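Local coordinates for protein mitochondrial association factor 1 (Toxoplasma gondii, PDB 6BXS) that belongs to a parasite protein family implicated in the direct manipulation of host mitochondria and is built on a macro domain, a fold often able to bind ADP-ribose, at residues Met184-Thr189 / Gly234-Val239; Arg228-Ile233 / Ser261-Arg266; Thr133-Ser138 / Lys142-Thr147. All coordinates share one frame; numbering follows the deposited sequence.

Interaction 1: Met184-Thr189 / Gly234-Val239; sequences MAYKAT and GRANAV
Tyr186 lays its phenol ring against the methyl of Ala236 and the N, CA and CB of Asn237, and this is the dense half of the contact. The CB of Ala236 stands over one ring face, 4.2 Å from the ring centroid and 23° off the normal, a CH-pi contact displaced toward the rim; the backbone N of Asn237 lies above the same face. Farther out, Tyr186 CE1 comes to 3.4 Å from Asn237 CA, and Tyr186 OH passes 3.6 Å from Asn237 CB. The Asn237 amide is turned nearly perpendicular to the ring, 75° between planes, and makes no hydrogen bond to the phenol. That hydroxyl is instead bonded to the carbonyl of Leu219, which satisfies a buried polar atom and fixes the far end of the ring.

The two segments belong to helices 179-202 and 230-248 of the α/β macro domain fold, neighbours that pack together beside the central mixed sheet. Their local axes approach to 8.9 Å at a crossing angle of -44°, with the closest backbones at Tyr186 and Ala236, whose CA atoms are 6.5 Å apart. The small alanine at this point lets the helices come close while still admitting an aromatic ring.

One turn further along helix 230-248, the contact thins toward the surface. Lys187 starts with CG anti to its carbonyl carbon and then runs extended, which carries its CE to 3.5 Å from Val239 CG1, the one touch between these two partly exposed residues.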
loop_
_atom_site.group_PDB
_atom_site.type_symbol
_atom_site.label_atom_id
_atom_site.label_comp_id
_atom_site.label_asym_id
_atom_site.label_seq_id
_atom_site.Cartn_x
_atom_site.Cartn_y
_atom_site.Cartn_z
ATOM N N MET A 184 13.249 5.524 -9.740
ATOM C CA MET A 184 13.861 4.271 -9.318
ATOM C C MET A 184 13.276 3.789 -7.985
ATOM O O MET A 184 13.000 2.602 -7.815
ATOM C CB MET A 184 15.374 4.452 -9.201
ATOM C CG MET A 184 16.178 3.173 -9.325
ATOM S SD MET A 184 17.932 3.502 -9.604
ATOM C CE MET A 184 17.925 4.235 -11.238
ATOM N N ALA A 185 13.083 4.715 -7.049
ATOM C CA ALA A 185 12.518 4.386 -5.741
ATOM C C ALA A 185 11.043 4.005 -5.864
ATOM O O ALA A 185 10.560 3.116 -5.161
ATOM C CB ALA A 185 12.685 5.562 -4.778
ATOM N N TYR A 186 10.335 4.682 -6.763
ATOM C CA TYR A 186 8.910 4.438 -6.970
ATOM C C TYR A 186 8.671 3.034 -7.528
ATOM O O TYR A 186 7.745 2.339 -7.108
ATOM C CB TYR A 186 8.313 5.483 -7.918
ATOM C CG TYR A 186 6.865 5.830 -7.626
ATOM C CD1 TYR A 186 5.846 4.908 -7.841
ATOM C CD2 TYR A 186 6.518 7.083 -7.141
ATOM C CE1 TYR A 186 4.522 5.228 -7.574
ATOM C CE2 TYR A 186 5.200 7.410 -6.873
ATOM C CZ TYR A 186 4.207 6.482 -7.092
ATOM O OH TYR A 186 2.897 6.813 -6.826
ATOM N N LYS A 187 9.504 2.626 -8.479
ATOM C CA LYS A 187 9.407 1.288 -9.055
ATOM C C LYS A 187 9.722 0.225 -8.008
ATOM O O LYS A 187 9.046 -0.800 -7.929
ATOM C CB LYS A 187 10.356 1.143 -10.243
ATOM C CG LYS A 187 10.010 2.033 -11.422
ATOM C CD LYS A 187 11.152 2.079 -12.420
ATOM C CE LYS A 187 10.866 3.049 -13.551
ATOM N NZ LYS A 187 12.103 3.531 -14.216
ATOM N N ALA A 188 10.760 0.479 -7.217
ATOM C CA ALA A 188 11.146 -0.408 -6.124
ATOM C C ALA A 188 10.000 -0.574 -5.133
ATOM O O ALA A 188 9.772 -1.662 -4.604
ATOM C CB ALA A 188 12.376 0.136 -5.416
ATOM N N THR A 189 9.282 0.517 -4.887
ATOM C CA THR A 189 8.155 0.505 -3.963
ATOM C C THR A 189 7.005 -0.346 -4.506
ATOM O O THR A 189 6.416 -1.147 -3.779
ATOM C CB THR A 189 7.646 1.933 -3.685
ATOM O OG1 THR A 189 8.707 2.721 -3.129
ATOM C CG2 THR A 189 6.476 1.916 -2.710
ATOM N N GLY A 234 2.086 10.616 -11.592
ATOM C CA GLY A 234 1.214 9.711 -12.317
ATOM C C GLY A 234 2.007 8.822 -13.256
ATOM O O GLY A 234 1.747 7.622 -13.364
ATOM N N ARG A 235 2.986 9.416 -13.932
ATOM C CA ARG A 235 3.847 8.680 -14.852
ATOM C C ARG A 235 4.755 7.707 -14.101
ATOM O O ARG A 235 4.975 6.583 -14.548
ATOM C CB ARG A 235 4.692 9.650 -15.678
ATOM C CG ARG A 235 3.886 10.575 -16.579
ATOM C CD ARG A 235 3.097 9.806 -17.623
ATOM N NE ARG A 235 3.951 8.890 -18.383
ATOM C CZ ARG A 235 3.771 7.574 -18.484
ATOM N NH1 ARG A 235 4.622 6.853 -19.200
ATOM N NH2 ARG A 235 2.753 6.965 -17.884
ATOM N N ALA A 236 5.283 8.147 -12.963
ATOM C CA ALA A 236 6.134 7.300 -12.135
ATOM C C ALA A 236 5.356 6.080 -11.649
ATOM O O ALA A 236 5.865 4.959 -11.655
ATOM C CB ALA A 236 6.678 8.085 -10.960
ATOM N N ASN A 237 4.119 6.315 -11.226
ATOM C CA ASN A 237 3.247 5.243 -10.767
ATOM C C ASN A 237 2.875 4.291 -11.900
ATOM O O ASN A 237 2.926 3.076 -11.737
ATOM C CB ASN A 237 1.978 5.823 -10.138
ATOM C CG ASN A 237 0.962 4.754 -9.785
ATOM O OD1 ASN A 237 1.124 4.029 -8.803
ATOM N ND2 ASN A 237 -0.095 4.652 -10.584
ATOM N N ALA A 238 2.505 4.851 -13.045
ATOM C CA ALA A 238 2.115 4.047 -14.199
ATOM C C ALA A 238 3.247 3.122 -14.630
ATOM O O ALA A 238 3.042 1.925 -14.811
ATOM C CB ALA A 238 1.697 4.945 -15.350
ATOM N N VAL A 239 4.442 3.680 -14.782
ATOM C CA VAL A 239 5.603 2.902 -15.197
ATOM C C VAL A 239 5.984 1.868 -14.134
ATOM O O VAL A 239 6.410 0.760 -14.462
ATOM C CB VAL A 239 6.806 3.824 -15.492
ATOM C CG1 VAL A 239 8.083 3.019 -15.698
ATOM C CG2 VAL A 239 6.523 4.674 -16.721
#

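Interaction 2: Arg228-Ile233 / Ser261-Arg266; sequences RGLHSI and SDTALR. With SO4 (sulfate ion), chain H.
Leu230 and Thr263 meet where helices 230-248 and 263-276 of the macro domain begin side by side. The methyl CG2 of Thr263 points at the Leu230 carbonyl, 3.1 Å from its O, a tight approach, while Thr263 OG1 lies 3.7 Å from Leu230 CB. Leu230 CD1 reaches on to Ser261, 3.6 Å from its OG. The two hydroxyls look to partners other than the 228-233 segment: Ser261 OG and Thr263 N are bonded to different carboxylate oxygens of Glu259, and Thr263 OG1 lies so close to Ser261 OG that the detail of their hydrogen bond is doubtful.

Arg266, one turn later, can be traced along a sulfate ion probably taken up from the crystallisation liquor. Its CB lies 3.8 Å from sulfate O2, and CG stays close to the same oxygen. CD sits beside both O2 and O3, 3.3 Å from O2. Bends at chi2 (-146°) and chi3 (-147°) then turn the guanidinium so that NE and CZ skirt O3 and NH1 donates to it at 2.8 Å, with an N-H...O angle of 151°. On the other segment, His231 turns its ring edge to the ion, CD2 being 3.7 Å from sulfate O2.

With no direct hydrogen bond between the segments, the helix starts are joined by van der Waals contact of aliphatic carbons with oxygens; the sulfate, held by Arg266 and merely neighboured by His231, need not be part of the contact in solution.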
loop_
_atom_site.group_PDB
_atom_site.type_symbol
_atom_site.label_atom_id
_atom_site.label_comp_id
_atom_site.label_asym_id
_atom_site.label_seq_id
_atom_site.Cartn_x
_atom_site.Cartn_y
_atom_site.Cartn_z
ATOM N N ARG A 228 7.155 18.594 -6.215
ATOM C CA ARG A 228 6.966 17.784 -7.417
ATOM C C ARG A 228 5.563 17.917 -8.008
ATOM O O ARG A 228 4.570 17.958 -7.282
ATOM C CB ARG A 228 7.256 16.311 -7.109
ATOM C CG ARG A 228 7.122 15.396 -8.312
ATOM C CD ARG A 228 7.672 14.005 -8.032
ATOM N NE ARG A 228 9.133 13.981 -8.033
ATOM C CZ ARG A 228 9.883 13.977 -9.132
ATOM N NH1 ARG A 228 9.316 13.998 -10.332
ATOM N NH2 ARG A 228 11.204 13.954 -9.033
ATOM N N GLY A 229 5.499 17.979 -9.335
ATOM C CA GLY A 229 4.234 18.064 -10.043
ATOM C C GLY A 229 3.524 16.725 -10.065
ATOM O O GLY A 229 4.164 15.675 -10.123
ATOM N N LEU A 230 2.196 16.760 -10.020
ATOM C CA LEU A 230 1.406 15.537 -9.945
ATOM C C LEU A 230 1.532 14.701 -11.213
ATOM O O LEU A 230 1.451 13.476 -11.159
ATOM C CB LEU A 230 -0.064 15.867 -9.677
ATOM C CG LEU A 230 -0.433 16.087 -8.208
ATOM C CD1 LEU A 230 -1.839 16.655 -8.087
ATOM C CD2 LEU A 230 -0.316 14.788 -7.422
ATOM N N HIS A 231 1.739 15.355 -12.351
ATOM C CA HIS A 231 1.878 14.639 -13.614
ATOM C C HIS A 231 3.058 13.674 -13.567
ATOM O O HIS A 231 2.943 12.518 -13.979
ATOM C CB HIS A 231 2.051 15.610 -14.781
ATOM C CG HIS A 231 2.403 14.937 -16.071
ATOM N ND1 HIS A 231 3.706 14.731 -16.471
ATOM C CD2 HIS A 231 1.623 14.408 -17.043
ATOM C CE1 HIS A 231 3.713 14.111 -17.638
ATOM N NE2 HIS A 231 2.461 13.903 -18.006
ATOM N N SER A 232 4.190 14.150 -13.059
ATOM C CA SER A 232 5.392 13.326 -12.970
ATOM C C SER A 232 5.178 12.133 -12.044
ATOM O O SER A 232 5.850 11.112 -12.173
ATOM C CB SER A 232 6.575 14.158 -12.477
ATOM O OG SER A 232 6.364 14.597 -11.147
ATOM N N ILE A 233 4.239 12.268 -11.111
ATOM C CA ILE A 233 3.950 11.209 -10.151
ATOM C C ILE A 233 3.021 10.164 -10.764
ATOM O O ILE A 233 3.147 8.970 -10.487
ATOM C CB ILE A 233 3.327 11.784 -8.864
ATOM C CG1 ILE A 233 4.348 12.696 -8.172
ATOM C CG2 ILE A 233 2.873 10.658 -7.932
ATOM C CD1 ILE A 233 3.900 13.270 -6.845
ATOM N N SER A 261 -7.521 15.136 -8.939
ATOM C CA SER A 261 -6.855 15.350 -10.227
ATOM C C SER A 261 -6.830 14.097 -11.107
ATOM O O SER A 261 -6.360 14.147 -12.246
ATOM C CB SER A 261 -5.421 15.845 -10.012
ATOM O OG SER A 261 -4.586 14.810 -9.524
ATOM N N ASP A 262 -7.332 12.984 -10.575
ATOM C CA ASP A 262 -7.416 11.723 -11.314
ATOM C C ASP A 262 -6.067 11.345 -11.936
ATOM O O ASP A 262 -6.001 10.765 -13.020
ATOM C CB ASP A 262 -8.507 11.824 -12.393
ATOM C CG ASP A 262 -9.670 10.868 -12.153
ATOM O OD1 ASP A 262 -9.494 9.853 -11.446
ATOM O OD2 ASP A 262 -10.771 11.132 -12.684
ATOM N N THR A 263 -4.995 11.661 -11.220
ATOM C CA THR A 263 -3.644 11.524 -11.749
ATOM C C THR A 263 -3.244 10.067 -11.976
ATOM O O THR A 263 -2.533 9.763 -12.933
ATOM C CB THR A 263 -2.629 12.200 -10.806
ATOM O OG1 THR A 263 -2.808 13.620 -10.870
ATOM C CG2 THR A 263 -1.193 11.872 -11.189
ATOM N N ALA A 264 -3.694 9.170 -11.102
ATOM C CA ALA A 264 -3.386 7.751 -11.254
ATOM C C ALA A 264 -3.929 7.234 -12.583
ATOM O O ALA A 264 -3.232 6.548 -13.330
ATOM C CB ALA A 264 -3.963 6.948 -10.097
ATOM N N LEU A 265 -5.179 7.580 -12.866
ATOM C CA LEU A 265 -5.826 7.216 -14.120
ATOM C C LEU A 265 -5.084 7.790 -15.326
ATOM O O LEU A 265 -4.736 7.059 -16.250
ATOM C CB LEU A 265 -7.277 7.704 -14.114
ATOM C CG LEU A 265 -8.103 7.472 -15.384
ATOM C CD1 LEU A 265 -8.243 5.990 -15.681
ATOM C CD2 LEU A 265 -9.467 8.121 -15.245
ATOM N N ARG A 266 -4.837 9.097 -15.307
ATOM C CA ARG A 266 -4.208 9.775 -16.439
ATOM C C ARG A 266 -2.820 9.234 -16.759
ATOM O O ARG A 266 -2.444 9.132 -17.926
ATOM C CB ARG A 266 -4.103 11.276 -16.174
ATOM C CG ARG A 266 -5.385 12.048 -16.416
ATOM C CD ARG A 266 -5.076 13.437 -16.944
ATOM N NE ARG A 266 -6.044 14.431 -16.496
ATOM C CZ ARG A 266 -6.041 15.702 -16.882
ATOM N NH1 ARG A 266 -5.123 16.140 -17.735
ATOM N NH2 ARG A 266 -6.960 16.535 -16.417
HETATM S S SO4 H . -2.124 14.158 -19.301
HETATM O O1 SO4 H . -1.078 15.092 -19.710
HETATM O O2 SO4 H . -1.959 13.842 -17.883
HETATM O O3 SO4 H . -3.436 14.765 -19.516
HETATM O O4 SO4 H . -2.021 12.937 -20.095
#

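Interaction 3: Thr133-Ser138 / Lys142-Thr147; sequences TVWDES and KNVGAT
Trp135 and Glu137 both set CG between their backbone N and carbonyl carbon (chi1 58° and 70°), and these turns aim the indole and the carboxylate at the Lys142-Val144 backbone. The indole meets Val144 edge-on: its CZ2 is 3.3 Å from Val144 O, which lies near the ring plane, and 4.0 Å from the methyl CG1. Water 1, also at the ring edge, accepts from Trp135 NE1 at 2.9 Å and from Val144 N at a longer distance.

A second water works beside it, donating to Glu137 OE1 at 2.8 Å and accepting from Asn143 N at 3.1 Å. Glu137 OE1 also rests 3.7 Å from Lys142 CB, but the ammonium leads elsewhere, to the carbonyl of Tyr53, and the two charges form no salt bridge.

Asp136 is the N-cap of the short helix 137-140, its OD1 accepting from Ser138 N at 2.8 Å and from Ser138 OG on the same face of the carboxylate. Asn143 to Ala146 forms a type II beta turn, with Gly145 at its third position, that leads into strand 147-152, while the indole also packs on Ala185 of helix 179-202.

No direct hydrogen bond joins the segments; the indole N-H and the amides of Asn143 and Val144 meet across the contact through water, the Val144 bond being long, so the polar coupling of the two segments is water-mediated.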
loop_
_atom_site.group_PDB
_atom_site.type_symbol
_atom_site.label_atom_id
_atom_site.label_comp_id
_atom_site.label_asym_id
_atom_site.label_seq_id
_atom_site.Cartn_x
_atom_site.Cartn_y
_atom_site.Cartn_z
ATOM N N THR A 133 20.591 2.376 -0.824
ATOM C CA THR A 133 21.731 1.765 -1.508
ATOM C C THR A 133 21.816 2.251 -2.950
ATOM O O THR A 133 22.871 2.686 -3.415
ATOM C CB THR A 133 21.646 0.225 -1.504
ATOM O OG1 THR A 133 20.450 -0.200 -2.171
ATOM C CG2 THR A 133 21.657 -0.312 -0.075
ATOM N N VAL A 134 20.687 2.174 -3.642
ATOM C CA VAL A 134 20.592 2.563 -5.039
ATOM C C VAL A 134 20.119 4.014 -5.146
ATOM O O VAL A 134 20.310 4.672 -6.170
ATOM C CB VAL A 134 19.648 1.602 -5.789
ATOM C CG1 VAL A 134 19.085 2.229 -7.038
ATOM C CG2 VAL A 134 20.385 0.313 -6.133
ATOM N N TRP A 135 19.500 4.500 -4.074
ATOM C CA TRP A 135 19.186 5.918 -3.932
ATOM C C TRP A 135 19.698 6.406 -2.581
ATOM O O TRP A 135 20.066 5.598 -1.732
ATOM C CB TRP A 135 17.681 6.159 -4.059
ATOM C CG TRP A 135 16.869 5.399 -3.058
ATOM C CD1 TRP A 135 16.684 5.717 -1.744
ATOM C CD2 TRP A 135 16.128 4.196 -3.289
ATOM N NE1 TRP A 135 15.877 4.783 -1.142
ATOM C CE2 TRP A 135 15.522 3.838 -2.069
ATOM C CE3 TRP A 135 15.921 3.383 -4.408
ATOM C CZ2 TRP A 135 14.722 2.706 -1.936
ATOM C CZ3 TRP A 135 15.126 2.259 -4.274
ATOM C CH2 TRP A 135 14.536 1.931 -3.049
ATOM N N ASP A 136 19.728 7.722 -2.389
ATOM C CA ASP A 136 20.158 8.305 -1.120
ATOM C C ASP A 136 18.944 8.710 -0.288
ATOM O O ASP A 136 18.103 9.485 -0.740
ATOM C CB ASP A 136 21.069 9.512 -1.360
ATOM C CG ASP A 136 21.865 9.900 -0.123
ATOM O OD1 ASP A 136 21.277 9.959 0.978
ATOM O OD2 ASP A 136 23.084 10.137 -0.252
ATOM N N GLU A 137 18.867 8.187 0.932
ATOM C CA GLU A 137 17.742 8.465 1.823
ATOM C C GLU A 137 17.637 9.951 2.162
ATOM O O GLU A 137 16.593 10.419 2.619
ATOM C CB GLU A 137 17.869 7.648 3.113
ATOM C CG GLU A 137 18.995 8.101 4.036
ATOM C CD GLU A 137 19.146 7.217 5.261
ATOM O OE1 GLU A 137 18.479 6.162 5.329
ATOM O OE2 GLU A 137 19.935 7.578 6.162
ATOM N N SER A 138 18.719 10.688 1.934
ATOM C CA SER A 138 18.749 12.113 2.241
ATOM C C SER A 138 17.828 12.921 1.327
ATOM O O SER A 138 17.390 14.010 1.698
ATOM C CB SER A 138 20.181 12.647 2.136
ATOM O OG SER A 138 20.638 12.616 0.795
ATOM N N LYS A 142 13.840 8.161 4.445
ATOM C CA LYS A 142 14.385 6.874 4.866
ATOM C C LYS A 142 13.301 5.796 4.875
ATOM O O LYS A 142 12.114 6.094 5.003
ATOM C CB LYS A 142 15.044 6.995 6.247
ATOM C CG LYS A 142 14.142 6.697 7.434
ATOM C CD LYS A 142 14.888 6.888 8.749
ATOM C CE LYS A 142 13.977 6.671 9.951
ATOM N NZ LYS A 142 12.892 7.692 10.025
ATOM N N ASN A 143 13.735 4.545 4.728
ATOM C CA ASN A 143 12.851 3.377 4.699
ATOM C C ASN A 143 11.942 3.351 3.475
ATOM O O ASN A 143 10.895 2.703 3.486
ATOM C CB ASN A 143 11.997 3.307 5.968
ATOM C CG ASN A 143 12.830 3.319 7.231
ATOM O OD1 ASN A 143 13.927 2.763 7.269
ATOM N ND2 ASN A 143 12.311 3.954 8.275
ATOM N N VAL A 144 12.347 4.045 2.418
ATOM C CA VAL A 144 11.592 4.041 1.170
ATOM C C VAL A 144 11.646 2.660 0.530
ATOM O O VAL A 144 12.692 2.013 0.523
ATOM C CB VAL A 144 12.138 5.087 0.179
ATOM C CG1 VAL A 144 11.466 4.953 -1.183
ATOM C CG2 VAL A 144 11.939 6.490 0.734
ATOM N N GLY A 145 10.513 2.218 -0.008
ATOM C CA GLY A 145 10.413 0.907 -0.623
ATOM C C GLY A 145 10.061 -0.177 0.380
ATOM O O GLY A 145 9.752 -1.306 -0.001
ATOM N N ALA A 146 10.117 0.161 1.664
ATOM C CA ALA A 146 9.740 -0.775 2.714
ATOM C C ALA A 146 8.254 -1.082 2.615
ATOM O O ALA A 146 7.428 -0.171 2.620
ATOM C CB ALA A 146 10.079 -0.213 4.084
ATOM N N THR A 147 7.923 -2.367 2.523
ATOM C CA THR A 147 6.540 -2.803 2.376
ATOM C C THR A 147 6.189 -3.833 3.442
ATOM O O THR A 147 6.905 -4.815 3.634
ATOM C CB THR A 147 6.285 -3.406 0.981
ATOM O OG1 THR A 147 6.608 -2.438 -0.025
ATOM C CG2 THR A 147 4.827 -3.821 0.833
HETATM O O HOH W 1 15.353 5.074 1.734
HETATM O O HOH W 2 16.734 4.286 4.169
#

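Interaction 1 lies between the other two and touches both. With interaction 2, its centre 12 Å away, it shares helix 230-248: Gly234 CA packs 3.4 Å from Thr263 CG2, so the methyl that meets Leu230 also packs on a later residue of helix 230-248. Interaction 3, centred 13 Å from interaction 1, leans on the 184-189 segment, where Trp135 CZ3 is 3.7 Å from Ala188 CB and Thr189 OG1 is 3.5 Å from Gly145 CA. Interactions 2 and 3 are separate, about 11 Å between nearest atoms and 22 Å between centres. The sulfate belongs to interaction 2 alone and, as a probable crystallisation component, does not by itself mark an ADP-ribose site.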